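Nickel-dependent hydrogenase large subunit (Allochromatium vinosum, PDB 3MYR) carries the nickel-iron active site of a heterodimeric [NiFe] hydrogenase that oxidises molecular hydrogen, probably recycling the H2 released by nitrogenase. Local coordinates at residues Met37-Glu42 with Cys555-Val560; Leu84-Gln89 with Ile452-Ser457; Phe267-Gly272 with Ser414-Pro419. All coordinates share one frame; numbering follows the deposited sequence.

Contact 1. Residues Met37-Glu42 with Cys555-Val560; sequences MVRGIE and CIACAV. With MG (magnesium ion), chain O; NFV (Ni-Fe oxidized active center), chain N.
The guanidinium group of R39 reaches A557, with A557 O near its plane at the edge, 3.4 Å from R39 NH2. One face of the group is covered from within its own segment by I41 CD1, which sits over the centre, 3.6 Å above the plane. R39 NH2 also lies 3.6 Å from A557 CB. Outside the two segments, R39 NH2 is hydrogen-bonded to I60 O and R39 NH1 to R59 O, and these bonds fix the rotation of the group. A bend at chi3 (-62°) brings the guanidinium back toward helix 556-560. Further along, V560 CG1 packs 3.5 Å from V38 CG2, the two side chains crossing at about a right angle, and the same V560 CG1 lies 3.3 Å from M37 O. A water donates both to M37 O and to I556 O, bridging loop and helix. Helix 556-560 belongs to the C-terminal CxxC motif of the [NiFe] hydrogenase large subunit. C555 SG binds nickel at 2.2 Å and C558 SG binds iron; C61 and C64, from the N-terminal CxxC, supply the matching thiolates. C555 also N-caps the helix, its SG accepting from C558 N at 3.5 Å with an N-H...S angle of 162°, which ties one metal ligand to the backbone of the other. From the start of helix 41-44, E42 OE2 binds magnesium at 2.0 Å together with three waters, H561 and A506 O, while E42 OE1 takes a hydrogen bond from one of those waters and is hydrogen-bonded to T350 OG1. Q12 of the small subunit hydrogen-bonds through its NE2 to V38 O, so this buried loop also meets the partner chain.

Contact 2. Residues Leu84-Gln89 with Ile452-Ser457; sequences LPLNAQ and IANVKS
N87 and N454 bring their side-chain amides together at an angle, the two planes 66° apart, so the groups neither stack nor lie edge to edge in one plane. As modelled, N87 OD1 lies 2.7 Å from N454 OD1. The amide of N454 is probably turned over; with it reversed, the approach may be a hydrogen bond. The N87 amide is held from outside the pair: its ND2 donates to the backbone carbonyls of D459 and K461, just beyond the end of the other helix, leaving OD1 directed at N454. N454 extends across the gap with CG anti to its own backbone N (chi1 -169°), which sends the amide toward helix 86-112, where L86 meets one of its faces and N87 OD1 comes in close to its plane. The methyl L86 CD2 lies over that face, 4.0 Å from N454 CG. V455 CG2 comes no closer than 4.2 Å to N87 ND2, a methyl beside the amide nitrogen. At the end of the helix S457 OG donates to N454 O at 2.8 Å. The contact thus joins the first turn of helix 86-112 to the last turn of helix 426-456, with I226 of a nearby loop packing against both N87 and V455, well away from the metal sites.

Contact 3. Residues Phe267-Gly272 with Ser414-Pro419; sequences FYKDWG and SRLDLP
K269 spans the gap to L416 with its ammonium group: K269 NZ donates to L416 O at 2.9 Å. The approach is from above the carbonyl, 54° out of its plane, with a C=O...N angle of 122°, so the bond does not follow a lone pair. A water held by the same nitrogen, 2.7 Å from K269 NZ, donates in turn to R415 O, giving the lysine a second link to the adjacent carbonyl. The chain is extended beyond CG, which sets the ammonium far from its own backbone and lays the methylenes along the partner; K269 CD is 3.5 Å from L416 O. K269 CB meets L418 CD2 at 4.2 Å, and K269 CE lies 4.4 Å from L416 CD2, so L418 meets the root of the chain and L416 its far end. D417 OD2 is 5.5 Å from K269 NZ, too far for a salt bridge, though the opposite charge may still help to stabilise the ammonium.

The carbonyl that receives the lysine is set by the end of helix 403-416. D417 leaves the helix with positive phi (57°) in a Schellman motif, and the turn brings L418 back toward K269. Across from it, the 3-10 turn 269-272 fixes the root of the lysine, with G272 N bonded to K269 O. W271 and Y268 of the same segment pack edge-to-face on W116, and D270 forms salt bridges with R178 and R274. Helix 236-265 lies behind L416 through A265, helix 426-456 meets L418 through L427, and helix 543-551 packs against Y268 and W271.

Overall arrangement
Contact 1 is wholly buried and contains ligands of nickel, iron and magnesium; contacts 2 and 3 are partly buried, lie away from the metal sites and are further from the chain's centre. Contacts 1 and 3 sit on opposite sides of that centre. Helices 403-416 and 426-456, which supply one segment each to contacts 3 and 2, follow one another in sequence, yet those contacts are 43 Å apart between centres. Chemistry follows place: metal thiolates, a bridging water, an arginine and valine packing inside; two amides between helix ends at contact 2; a lysine ammonium on a helix-terminal carbonyl, with water beside it, at contact 3.

Contact 1. Residues Met37-Glu42 with Cys555-Val560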
ATOM      1  N   MET B  37      -3.638  15.147  -0.704  1.00 19.57           N
ATOM      2  CA  MET B  37      -4.056  14.804   0.679  1.00 18.53           C
ATOM      3  C   MET B  37      -2.802  14.740   1.545  1.00 19.55           C
ATOM      4  O   MET B  37      -1.752  14.200   1.116  1.00 20.03           O
ATOM      5  CB  MET B  37      -4.857  13.500   0.714  1.00 15.86           C
ATOM      6  CG  MET B  37      -5.432  13.127   2.104  1.00 16.21           C
ATOM      7  SD  MET B  37      -4.220  12.319   3.223  1.00 20.40           S
ATOM      8  CE  MET B  37      -4.298  10.565   2.689  1.00 16.23           C
ATOM      9  N   VAL B  38      -2.891  15.297   2.760  1.00 19.42           N
ATOM     10  CA  VAL B  38      -1.775  15.185   3.697  1.00 19.04           C
ATOM     11  C   VAL B  38      -2.341  14.783   5.076  1.00 18.71           C
ATOM     12  O   VAL B  38      -3.525  15.135   5.384  1.00 16.70           O
ATOM     13  CB  VAL B  38      -1.040  16.602   3.796  1.00 18.65           C
ATOM     14  CG1 VAL B  38      -1.995  17.648   4.285  1.00 18.15           C
ATOM     15  CG2 VAL B  38       0.251  16.508   4.678  1.00 17.75           C
ATOM     16  N   ARG B  39      -1.530  14.078   5.875  1.00 17.06           N
ATOM     17  CA  ARG B  39      -1.846  13.739   7.277  1.00 18.72           C
ATOM     18  C   ARG B  39      -0.832  14.293   8.312  1.00 20.61           C
ATOM     19  O   ARG B  39      -1.212  14.610   9.459  1.00 19.23           O
ATOM     20  CB  ARG B  39      -2.038  12.221   7.465  1.00 18.23           C
ATOM     21  CG  ARG B  39      -3.259  11.710   6.706  1.00 17.69           C
ATOM     22  CD  ARG B  39      -3.292  10.204   6.467  1.00 17.96           C
ATOM     23  NE  ARG B  39      -2.144   9.805   5.648  1.00 22.28           N
ATOM     24  CZ  ARG B  39      -1.653   8.565   5.579  1.00 19.33           C
ATOM     25  NH1 ARG B  39      -2.178   7.587   6.336  1.00 19.69           N
ATOM     26  NH2 ARG B  39      -0.561   8.342   4.833  1.00 17.83           N
ATOM     27  N   GLY B  40       0.446  14.357   7.921  1.00 22.09           N
ATOM     28  CA  GLY B  40       1.512  14.966   8.751  1.00 24.09           C
ATOM     29  C   GLY B  40       1.898  13.969   9.850  1.00 23.94           C
ATOM     30  O   GLY B  40       2.149  14.330  11.005  1.00 22.98           O
ATOM     31  N   ILE B  41       2.067  12.721   9.454  1.00 22.93           N
ATOM     32  CA  ILE B  41       2.492  11.691  10.371  1.00 21.45           C
ATOM     33  C   ILE B  41       3.873  11.987  11.011  1.00 23.90           C
ATOM     34  O   ILE B  41       4.138  11.643  12.180  1.00 21.82           O
ATOM     35  CB  ILE B  41       2.440  10.316   9.654  1.00 23.18           C
ATOM     36  CG1 ILE B  41       0.967  10.028   9.317  1.00 22.44           C
ATOM     37  CG2 ILE B  41       3.118   9.170  10.590  1.00 19.77           C
ATOM     38  CD1 ILE B  41       0.738   8.839   8.347  1.00 24.42           C
ATOM     39  N   GLU B  42       4.754  12.645  10.271  1.00 22.70           N
ATOM     40  CA  GLU B  42       6.061  12.966  10.856  1.00 23.52           C
ATOM     41  C   GLU B  42       5.915  13.829  12.111  1.00 24.76           C
ATOM     42  O   GLU B  42       6.609  13.632  13.115  1.00 23.92           O
ATOM     43  CB  GLU B  42       6.985  13.608   9.800  1.00 23.55           C
ATOM     44  CG  GLU B  42       7.476  12.608   8.703  1.00 23.62           C
ATOM     45  CD  GLU B  42       7.811  13.316   7.372  1.00 22.74           C
ATOM     46  OE1 GLU B  42       7.229  14.425   7.182  1.00 19.98           O
ATOM     47  OE2 GLU B  42       8.587  12.758   6.508  1.00 20.42           O
ATOM     48  N   CYS B 555       1.701   5.754  -5.074  1.00 19.28           N
ATOM     49  CA  CYS B 555       1.045   5.643  -3.794  1.00 18.73           C
ATOM     50  C   CYS B 555       1.225   6.985  -3.088  1.00 18.13           C
ATOM     51  O   CYS B 555       2.341   7.349  -2.710  1.00 16.56           O
ATOM     52  CB  CYS B 555       1.670   4.497  -2.988  1.00 18.22           C
ATOM     53  SG  CYS B 555       0.817   4.409  -1.358  1.00 24.39           S
ATOM     54  N   ILE B 556       0.143   7.760  -2.966  1.00 18.36           N
ATOM     55  CA  ILE B 556       0.273   9.174  -2.520  1.00 18.23           C
ATOM     56  C   ILE B 556       0.175   9.211  -0.999  1.00 19.23           C
ATOM     57  O   ILE B 556       0.645  10.151  -0.349  1.00 17.24           O
ATOM     58  CB  ILE B 556      -0.785  10.098  -3.179  1.00 17.86           C
ATOM     59  CG1 ILE B 556      -0.637  10.108  -4.753  1.00 17.92           C
ATOM     60  CG2 ILE B 556      -0.645  11.502  -2.664  1.00 19.59           C
ATOM     61  CD1 ILE B 556       0.789  10.039  -5.347  1.00 15.20           C
ATOM     62  N   ALA B 557      -0.433   8.190  -0.411  1.00 17.22           N
ATOM     63  CA  ALA B 557      -0.395   8.150   1.061  1.00 17.67           C
ATOM     64  C   ALA B 557       1.078   7.915   1.439  1.00 19.79           C
ATOM     65  O   ALA B 557       1.629   8.633   2.289  1.00 20.26           O
ATOM     66  CB  ALA B 557      -1.293   6.959   1.611  1.00 16.21           C
ATOM     67  N   CYS B 558       1.764   6.982   0.765  1.00 16.10           N
ATOM     68  CA  CYS B 558       3.209   6.895   1.006  1.00 17.72           C
ATOM     69  C   CYS B 558       3.941   8.197   0.695  1.00 19.41           C
ATOM     70  O   CYS B 558       4.818   8.625   1.452  1.00 19.98           O
ATOM     71  CB  CYS B 558       3.818   5.842   0.095  1.00 16.84           C
ATOM     72  SG  CYS B 558       3.823   4.230   0.825  1.00 20.10           S
ATOM     73  N   ALA B 559       3.638   8.791  -0.476  1.00 17.56           N
ATOM     74  CA  ALA B 559       4.476   9.896  -0.965  1.00 19.88           C
ATOM     75  C   ALA B 559       4.432  11.111   0.007  1.00 19.52           C
ATOM     76  O   ALA B 559       5.406  11.875   0.108  1.00 20.33           O
ATOM     77  CB  ALA B 559       3.984  10.361  -2.388  1.00 17.38           C
ATOM     78  N   VAL B 560       3.247  11.368   0.552  1.00 18.17           N
ATOM     79  CA  VAL B 560       3.017  12.539   1.381  1.00 18.17           C
ATOM     80  C   VAL B 560       3.078  12.210   2.890  1.00 20.73           C
ATOM     81  O   VAL B 560       3.657  12.984   3.651  1.00 22.46           O
ATOM     82  CB  VAL B 560       1.634  13.159   1.106  1.00 19.64           C
ATOM     83  CG1 VAL B 560       1.366  14.380   2.077  1.00 14.61           C
ATOM     84  CG2 VAL B 560       1.543  13.514  -0.375  1.00 15.34           C
TER
HETATM   85 MG    MG O2006       8.695  12.946   4.519  1.00 13.41          MG
HETATM   86 FE   NFV N2005       4.910   2.592  -0.458  1.00 16.26          FE
HETATM   87 NI   NFV N2005       1.907   2.772  -0.278  1.00 22.31          NI
HETATM   88  C1  NFV N2005       6.255   2.752   0.344  1.00 19.51           C
HETATM   89  O1  NFV N2005       7.347   2.846   0.923  1.00 13.88           O
HETATM   90  C2  NFV N2005       5.715   1.175  -1.446  1.00 13.93           C
HETATM   91  N2  NFV N2005       6.230   0.288  -2.038  1.00 15.96           N
HETATM   92  C3  NFV N2005       5.408   3.879  -1.741  1.00 20.92           C
HETATM   93  N3  NFV N2005       5.711   4.699  -2.520  1.00 16.89           N
HETATM   94  O4  NFV N2005       3.250   2.290  -1.507  1.00 19.96           O
HETATM   95  O   HOH W   1      -1.386  11.482   0.984  1.00 12.62           O
HETATM   96  O   HOH W   2       7.591  14.782   4.659  1.00 12.16           O
HETATM   97  O   HOH W   3      10.414  14.029   4.867  1.00 14.13           O
HETATM   98  O   HOH W   4       8.880  13.295   2.465  1.00 15.32           O

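Contact 2. Residues Leu84-Gln89 with Ile452-Ser457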
ATOM      1  N   LEU B  84      20.331  -7.929  14.713  1.00 28.39           N
ATOM      2  CA  LEU B  84      19.255  -8.910  14.799  1.00 28.18           C
ATOM      3  C   LEU B  84      19.824 -10.307  14.928  1.00 27.74           C
ATOM      4  O   LEU B  84      20.784 -10.623  14.238  1.00 25.75           O
ATOM      5  CB  LEU B  84      18.448  -8.932  13.505  1.00 28.75           C
ATOM      6  CG  LEU B  84      17.502  -7.820  13.136  1.00 33.40           C
ATOM      7  CD1 LEU B  84      16.559  -8.339  12.017  1.00 28.28           C
ATOM      8  CD2 LEU B  84      16.733  -7.358  14.336  1.00 28.43           C
ATOM      9  N   PRO B  85      19.078 -11.211  15.576  1.00 26.53           N
ATOM     10  CA  PRO B  85      19.379 -12.644  15.410  1.00 25.56           C
ATOM     11  C   PRO B  85      19.060 -13.127  14.001  1.00 25.00           C
ATOM     12  O   PRO B  85      18.132 -12.613  13.327  1.00 23.12           O
ATOM     13  CB  PRO B  85      18.423 -13.341  16.400  1.00 26.45           C
ATOM     14  CG  PRO B  85      17.759 -12.229  17.211  1.00 26.61           C
ATOM     15  CD  PRO B  85      17.877 -10.961  16.392  1.00 26.28           C
ATOM     16  N   LEU B  86      19.753 -14.171  13.561  1.00 24.89           N
ATOM     17  CA  LEU B  86      19.605 -14.636  12.166  1.00 24.50           C
ATOM     18  C   LEU B  86      18.116 -14.954  11.854  1.00 23.94           C
ATOM     19  O   LEU B  86      17.625 -14.629  10.767  1.00 21.06           O
ATOM     20  CB  LEU B  86      20.468 -15.873  11.913  1.00 24.70           C
ATOM     21  CG  LEU B  86      20.419 -16.464  10.501  1.00 28.53           C
ATOM     22  CD1 LEU B  86      20.718 -15.429   9.398  1.00 28.81           C
ATOM     23  CD2 LEU B  86      21.513 -17.589  10.421  1.00 31.50           C
ATOM     24  N   ASN B  87      17.418 -15.625  12.772  1.00 21.44           N
ATOM     25  CA  ASN B  87      16.058 -16.094  12.425  1.00 20.98           C
ATOM     26  C   ASN B  87      15.193 -14.865  12.197  1.00 21.66           C
ATOM     27  O   ASN B  87      14.325 -14.868  11.328  1.00 20.92           O
ATOM     28  CB  ASN B  87      15.429 -16.888  13.564  1.00 20.95           C
ATOM     29  CG  ASN B  87      16.054 -18.235  13.739  1.00 23.16           C
ATOM     30  OD1 ASN B  87      16.561 -18.820  12.783  1.00 26.08           O
ATOM     31  ND2 ASN B  87      16.043 -18.756  14.999  1.00 22.78           N
ATOM     32  N   ALA B  88      15.436 -13.783  12.954  1.00 20.71           N
ATOM     33  CA  ALA B  88      14.626 -12.590  12.739  1.00 20.27           C
ATOM     34  C   ALA B  88      14.876 -12.030  11.333  1.00 21.38           C
ATOM     35  O   ALA B  88      13.957 -11.534  10.646  1.00 20.88           O
ATOM     36  CB  ALA B  88      14.924 -11.522  13.823  1.00 18.33           C
ATOM     37  N   GLN B  89      16.135 -12.031  10.926  1.00 22.48           N
ATOM     38  CA  GLN B  89      16.494 -11.459   9.658  1.00 22.52           C
ATOM     39  C   GLN B  89      15.900 -12.272   8.502  1.00 21.64           C
ATOM     40  O   GLN B  89      15.359 -11.703   7.556  1.00 21.17           O
ATOM     41  CB  GLN B  89      18.034 -11.330   9.516  1.00 22.32           C
ATOM     42  CG  GLN B  89      18.404 -10.432   8.305  1.00 20.55           C
ATOM     43  CD  GLN B  89      18.244  -8.912   8.601  1.00 29.88           C
ATOM     44  OE1 GLN B  89      19.213  -8.227   8.946  1.00 28.40           O
ATOM     45  NE2 GLN B  89      17.057  -8.389   8.394  1.00 22.69           N
ATOM     46  N   ILE B 452      14.720 -23.016   8.477  1.00 23.00           N
ATOM     47  CA  ILE B 452      14.548 -24.376   8.970  1.00 24.13           C
ATOM     48  C   ILE B 452      15.910 -24.941   9.438  1.00 25.60           C
ATOM     49  O   ILE B 452      16.009 -25.517  10.551  1.00 24.12           O
ATOM     50  CB  ILE B 452      13.969 -25.325   7.905  1.00 24.60           C
ATOM     51  CG1 ILE B 452      12.557 -24.892   7.478  1.00 26.42           C
ATOM     52  CG2 ILE B 452      13.828 -26.772   8.480  1.00 25.60           C
ATOM     53  CD1 ILE B 452      11.649 -24.628   8.659  1.00 27.08           C
ATOM     54  N   ALA B 453      16.964 -24.698   8.651  1.00 24.59           N
ATOM     55  CA  ALA B 453      18.271 -25.285   9.009  1.00 26.04           C
ATOM     56  C   ALA B 453      18.769 -24.640  10.267  1.00 27.43           C
ATOM     57  O   ALA B 453      19.373 -25.318  11.095  1.00 29.25           O
ATOM     58  CB  ALA B 453      19.288 -25.129   7.876  1.00 23.68           C
ATOM     59  N   ASN B 454      18.525 -23.332  10.422  1.00 26.50           N
ATOM     60  CA  ASN B 454      19.039 -22.651  11.582  1.00 28.86           C
ATOM     61  C   ASN B 454      18.309 -23.147  12.832  1.00 30.01           C
ATOM     62  O   ASN B 454      18.944 -23.424  13.859  1.00 28.89           O
ATOM     63  CB  ASN B 454      18.933 -21.126  11.468  1.00 27.71           C
ATOM     64  CG  ASN B 454      19.708 -20.412  12.559  1.00 28.63           C
ATOM     65  OD1 ASN B 454      19.168 -19.495  13.244  1.00 28.77           O
ATOM     66  ND2 ASN B 454      21.018 -20.761  12.694  1.00 26.06           N
ATOM     67  N   VAL B 455      16.983 -23.312  12.718  1.00 28.28           N
ATOM     68  CA  VAL B 455      16.193 -23.824  13.835  1.00 26.67           C
ATOM     69  C   VAL B 455      16.599 -25.269  14.186  1.00 28.75           C
ATOM     70  O   VAL B 455      16.891 -25.572  15.356  1.00 30.18           O
ATOM     71  CB  VAL B 455      14.708 -23.751  13.520  1.00 26.08           C
ATOM     72  CG1 VAL B 455      13.901 -24.576  14.523  1.00 26.64           C
ATOM     73  CG2 VAL B 455      14.261 -22.304  13.530  1.00 23.71           C
ATOM     74  N   LYS B 456      16.695 -26.124  13.162  1.00 28.51           N
ATOM     75  CA  LYS B 456      17.177 -27.495  13.307  1.00 30.36           C
ATOM     76  C   LYS B 456      18.564 -27.607  14.021  1.00 32.64           C
ATOM     77  O   LYS B 456      18.758 -28.442  14.881  1.00 30.73           O
ATOM     78  CB  LYS B 456      17.146 -28.250  11.950  1.00 29.17           C
ATOM     79  CG  LYS B 456      17.568 -29.664  12.108  1.00 32.55           C
ATOM     80  CD  LYS B 456      17.337 -30.504  10.832  1.00 39.04           C
ATOM     81  CE  LYS B 456      17.852 -31.917  11.144  1.00 44.17           C
ATOM     82  NZ  LYS B 456      17.421 -32.872  10.116  1.00 50.22           N
ATOM     83  N   SER B 457      19.473 -26.670  13.771  1.00 33.44           N
ATOM     84  CA  SER B 457      20.781 -26.740  14.401  1.00 35.67           C
ATOM     85  C   SER B 457      20.769 -26.230  15.880  1.00 37.99           C
ATOM     86  O   SER B 457      21.837 -26.090  16.509  1.00 39.50           O
ATOM     87  CB  SER B 457      21.754 -25.891  13.555  1.00 36.23           C
ATOM     88  OG  SER B 457      21.573 -24.487  13.836  1.00 35.41           O
TER

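Contact 3. Residues Phe267-Gly272 with Ser414-Pro419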
ATOM      1  N   PHE B 267       1.977  -6.510 -27.947  1.00 22.77           N
ATOM      2  CA  PHE B 267       1.046  -5.635 -28.696  1.00 23.30           C
ATOM      3  C   PHE B 267       1.289  -4.140 -28.416  1.00 24.35           C
ATOM      4  O   PHE B 267       0.632  -3.297 -28.989  1.00 24.54           O
ATOM      5  CB  PHE B 267      -0.425  -6.002 -28.360  1.00 23.80           C
ATOM      6  CG  PHE B 267      -0.876  -7.343 -28.978  1.00 26.16           C
ATOM      7  CD1 PHE B 267      -0.642  -8.541 -28.318  1.00 26.57           C
ATOM      8  CD2 PHE B 267      -1.521  -7.379 -30.228  1.00 25.04           C
ATOM      9  CE1 PHE B 267      -1.056  -9.768 -28.888  1.00 26.62           C
ATOM     10  CE2 PHE B 267      -1.920  -8.623 -30.816  1.00 23.87           C
ATOM     11  CZ  PHE B 267      -1.673  -9.785 -30.141  1.00 25.72           C
ATOM     12  N   TYR B 268       2.238  -3.822 -27.543  1.00 23.76           N
ATOM     13  CA  TYR B 268       2.427  -2.444 -27.086  1.00 24.26           C
ATOM     14  C   TYR B 268       3.923  -2.003 -27.074  1.00 25.27           C
ATOM     15  O   TYR B 268       4.359  -1.242 -26.210  1.00 25.26           O
ATOM     16  CB  TYR B 268       1.843  -2.326 -25.667  1.00 22.43           C
ATOM     17  CG  TYR B 268       0.315  -2.403 -25.656  1.00 22.03           C
ATOM     18  CD1 TYR B 268      -0.328  -3.510 -25.124  1.00 20.54           C
ATOM     19  CD2 TYR B 268      -0.469  -1.383 -26.236  1.00 25.10           C
ATOM     20  CE1 TYR B 268      -1.708  -3.582 -25.117  1.00 23.05           C
ATOM     21  CE2 TYR B 268      -1.855  -1.452 -26.248  1.00 24.70           C
ATOM     22  CZ  TYR B 268      -2.470  -2.538 -25.661  1.00 22.81           C
ATOM     23  OH  TYR B 268      -3.859  -2.626 -25.565  1.00 21.97           O
ATOM     24  N   LYS B 269       4.669  -2.465 -28.064  1.00 25.36           N
ATOM     25  CA  LYS B 269       6.102  -2.390 -28.089  1.00 25.40           C
ATOM     26  C   LYS B 269       6.483  -0.936 -28.256  1.00 26.60           C
ATOM     27  O   LYS B 269       7.531  -0.538 -27.746  1.00 25.45           O
ATOM     28  CB  LYS B 269       6.665  -3.193 -29.274  1.00 25.23           C
ATOM     29  CG  LYS B 269       6.726  -4.737 -29.013  1.00 26.37           C
ATOM     30  CD  LYS B 269       7.086  -5.431 -30.375  1.00 30.96           C
ATOM     31  CE  LYS B 269       7.048  -6.929 -30.254  1.00 29.25           C
ATOM     32  NZ  LYS B 269       7.770  -7.608 -31.388  1.00 30.26           N
ATOM     33  N   ASP B 270       5.638  -0.139 -28.912  1.00 25.43           N
ATOM     34  CA  ASP B 270       5.898   1.316 -29.016  1.00 27.07           C
ATOM     35  C   ASP B 270       5.852   2.021 -27.615  1.00 25.39           C
ATOM     36  O   ASP B 270       6.425   3.111 -27.438  1.00 25.96           O
ATOM     37  CB  ASP B 270       4.914   2.010 -29.978  1.00 25.27           C
ATOM     38  CG  ASP B 270       3.462   1.830 -29.541  1.00 31.69           C
ATOM     39  OD1 ASP B 270       2.738   2.837 -29.339  1.00 30.23           O
ATOM     40  OD2 ASP B 270       3.046   0.663 -29.319  1.00 35.48           O
ATOM     41  N   TRP B 271       5.277   1.368 -26.605  1.00 24.71           N
ATOM     42  CA  TRP B 271       5.288   1.926 -25.230  1.00 23.65           C
ATOM     43  C   TRP B 271       6.659   1.678 -24.624  1.00 24.18           C
ATOM     44  O   TRP B 271       6.922   2.033 -23.467  1.00 23.18           O
ATOM     45  CB  TRP B 271       4.124   1.341 -24.365  1.00 23.00           C
ATOM     46  CG  TRP B 271       2.856   2.072 -24.761  1.00 23.69           C
ATOM     47  CD1 TRP B 271       2.092   1.836 -25.871  1.00 26.25           C
ATOM     48  CD2 TRP B 271       2.341   3.269 -24.161  1.00 23.96           C
ATOM     49  NE1 TRP B 271       1.091   2.786 -25.970  1.00 24.73           N
ATOM     50  CE2 TRP B 271       1.211   3.676 -24.942  1.00 26.22           C
ATOM     51  CE3 TRP B 271       2.710   4.033 -23.020  1.00 19.76           C
ATOM     52  CZ2 TRP B 271       0.468   4.844 -24.657  1.00 24.85           C
ATOM     53  CZ3 TRP B 271       1.936   5.120 -22.678  1.00 22.68           C
ATOM     54  CH2 TRP B 271       0.833   5.550 -23.523  1.00 24.30           C
ATOM     55  N   GLY B 272       7.511   1.024 -25.400  1.00 22.50           N
ATOM     56  CA  GLY B 272       8.921   0.902 -25.023  1.00 24.35           C
ATOM     57  C   GLY B 272       9.692   2.127 -25.512  1.00 24.53           C
ATOM     58  O   GLY B 272      10.907   2.201 -25.355  1.00 22.85           O
ATOM     59  N   SER B 414      14.811 -10.028 -26.099  1.00 31.07           N
ATOM     60  CA  SER B 414      14.894 -10.835 -27.274  1.00 35.19           C
ATOM     61  C   SER B 414      13.497 -11.356 -27.786  1.00 34.47           C
ATOM     62  O   SER B 414      13.224 -11.316 -28.991  1.00 32.94           O
ATOM     63  CB  SER B 414      15.973 -11.910 -27.087  1.00 36.18           C
ATOM     64  OG  SER B 414      15.632 -13.102 -27.761  1.00 41.15           O
ATOM     65  N   ARG B 415      12.626 -11.808 -26.884  1.00 33.41           N
ATOM     66  CA  ARG B 415      11.298 -12.232 -27.270  1.00 35.75           C
ATOM     67  C   ARG B 415      10.543 -11.091 -27.938  1.00 34.23           C
ATOM     68  O   ARG B 415       9.763 -11.333 -28.808  1.00 33.59           O
ATOM     69  CB  ARG B 415      10.451 -12.614 -26.055  1.00 37.93           C
ATOM     70  CG  ARG B 415      10.946 -13.790 -25.285  1.00 51.23           C
ATOM     71  CD  ARG B 415       9.844 -14.183 -24.278  1.00 66.16           C
ATOM     72  NE  ARG B 415       8.633 -14.581 -25.008  1.00 73.80           N
ATOM     73  CZ  ARG B 415       7.950 -15.698 -24.754  1.00 75.31           C
ATOM     74  NH1 ARG B 415       8.335 -16.488 -23.755  1.00 72.98           N
ATOM     75  NH2 ARG B 415       6.877 -16.006 -25.483  1.00 74.13           N
ATOM     76  N   LEU B 416      10.677  -9.872 -27.422  1.00 32.27           N
ATOM     77  CA  LEU B 416       9.933  -8.711 -27.909  1.00 30.63           C
ATOM     78  C   LEU B 416      10.599  -8.106 -29.113  1.00 31.45           C
ATOM     79  O   LEU B 416      10.050  -7.189 -29.728  1.00 30.58           O
ATOM     80  CB  LEU B 416       9.816  -7.663 -26.801  1.00 29.49           C
ATOM     81  CG  LEU B 416       8.951  -8.259 -25.671  1.00 30.93           C
ATOM     82  CD1 LEU B 416       8.966  -7.376 -24.468  1.00 31.85           C
ATOM     83  CD2 LEU B 416       7.453  -8.489 -26.169  1.00 33.19           C
ATOM     84  N   ASP B 417      11.817  -8.581 -29.391  1.00 30.87           N
ATOM     85  CA  ASP B 417      12.708  -8.000 -30.392  1.00 31.89           C
ATOM     86  C   ASP B 417      12.972  -6.522 -30.098  1.00 30.06           C
ATOM     87  O   ASP B 417      12.747  -5.682 -30.935  1.00 28.79           O
ATOM     88  CB  ASP B 417      12.120  -8.210 -31.818  1.00 34.43           C
ATOM     89  CG  ASP B 417      13.103  -7.781 -32.935  1.00 44.58           C
ATOM     90  OD1 ASP B 417      14.351  -7.900 -32.724  1.00 51.63           O
ATOM     91  OD2 ASP B 417      12.649  -7.229 -33.984  1.00 49.94           O
ATOM     92  N   LEU B 418      13.402  -6.179 -28.886  1.00 29.24           N
ATOM     93  CA  LEU B 418      13.608  -4.773 -28.556  1.00 29.10           C
ATOM     94  C   LEU B 418      15.061  -4.582 -28.128  1.00 30.66           C
ATOM     95  O   LEU B 418      15.673  -5.499 -27.596  1.00 31.03           O
ATOM     96  CB  LEU B 418      12.687  -4.371 -27.394  1.00 26.90           C
ATOM     97  CG  LEU B 418      11.185  -4.291 -27.693  1.00 26.90           C
ATOM     98  CD1 LEU B 418      10.446  -4.152 -26.382  1.00 27.18           C
ATOM     99  CD2 LEU B 418      10.847  -3.115 -28.680  1.00 28.38           C
ATOM    100  N   PRO B 419      15.582  -3.374 -28.275  1.00 31.72           N
ATOM    101  CA  PRO B 419      16.946  -3.108 -27.836  1.00 32.76           C
ATOM    102  C   PRO B 419      16.963  -2.720 -26.325  1.00 32.33           C
ATOM    103  O   PRO B 419      15.906  -2.444 -25.720  1.00 29.88           O
ATOM    104  CB  PRO B 419      17.339  -1.928 -28.729  1.00 32.07           C
ATOM    105  CG  PRO B 419      16.015  -1.129 -28.835  1.00 33.72           C
ATOM    106  CD  PRO B 419      14.917  -2.158 -28.808  1.00 32.45           C
TER
HETATM  107  O   HOH W   5       8.344 -10.256 -30.943  1.00 34.28           O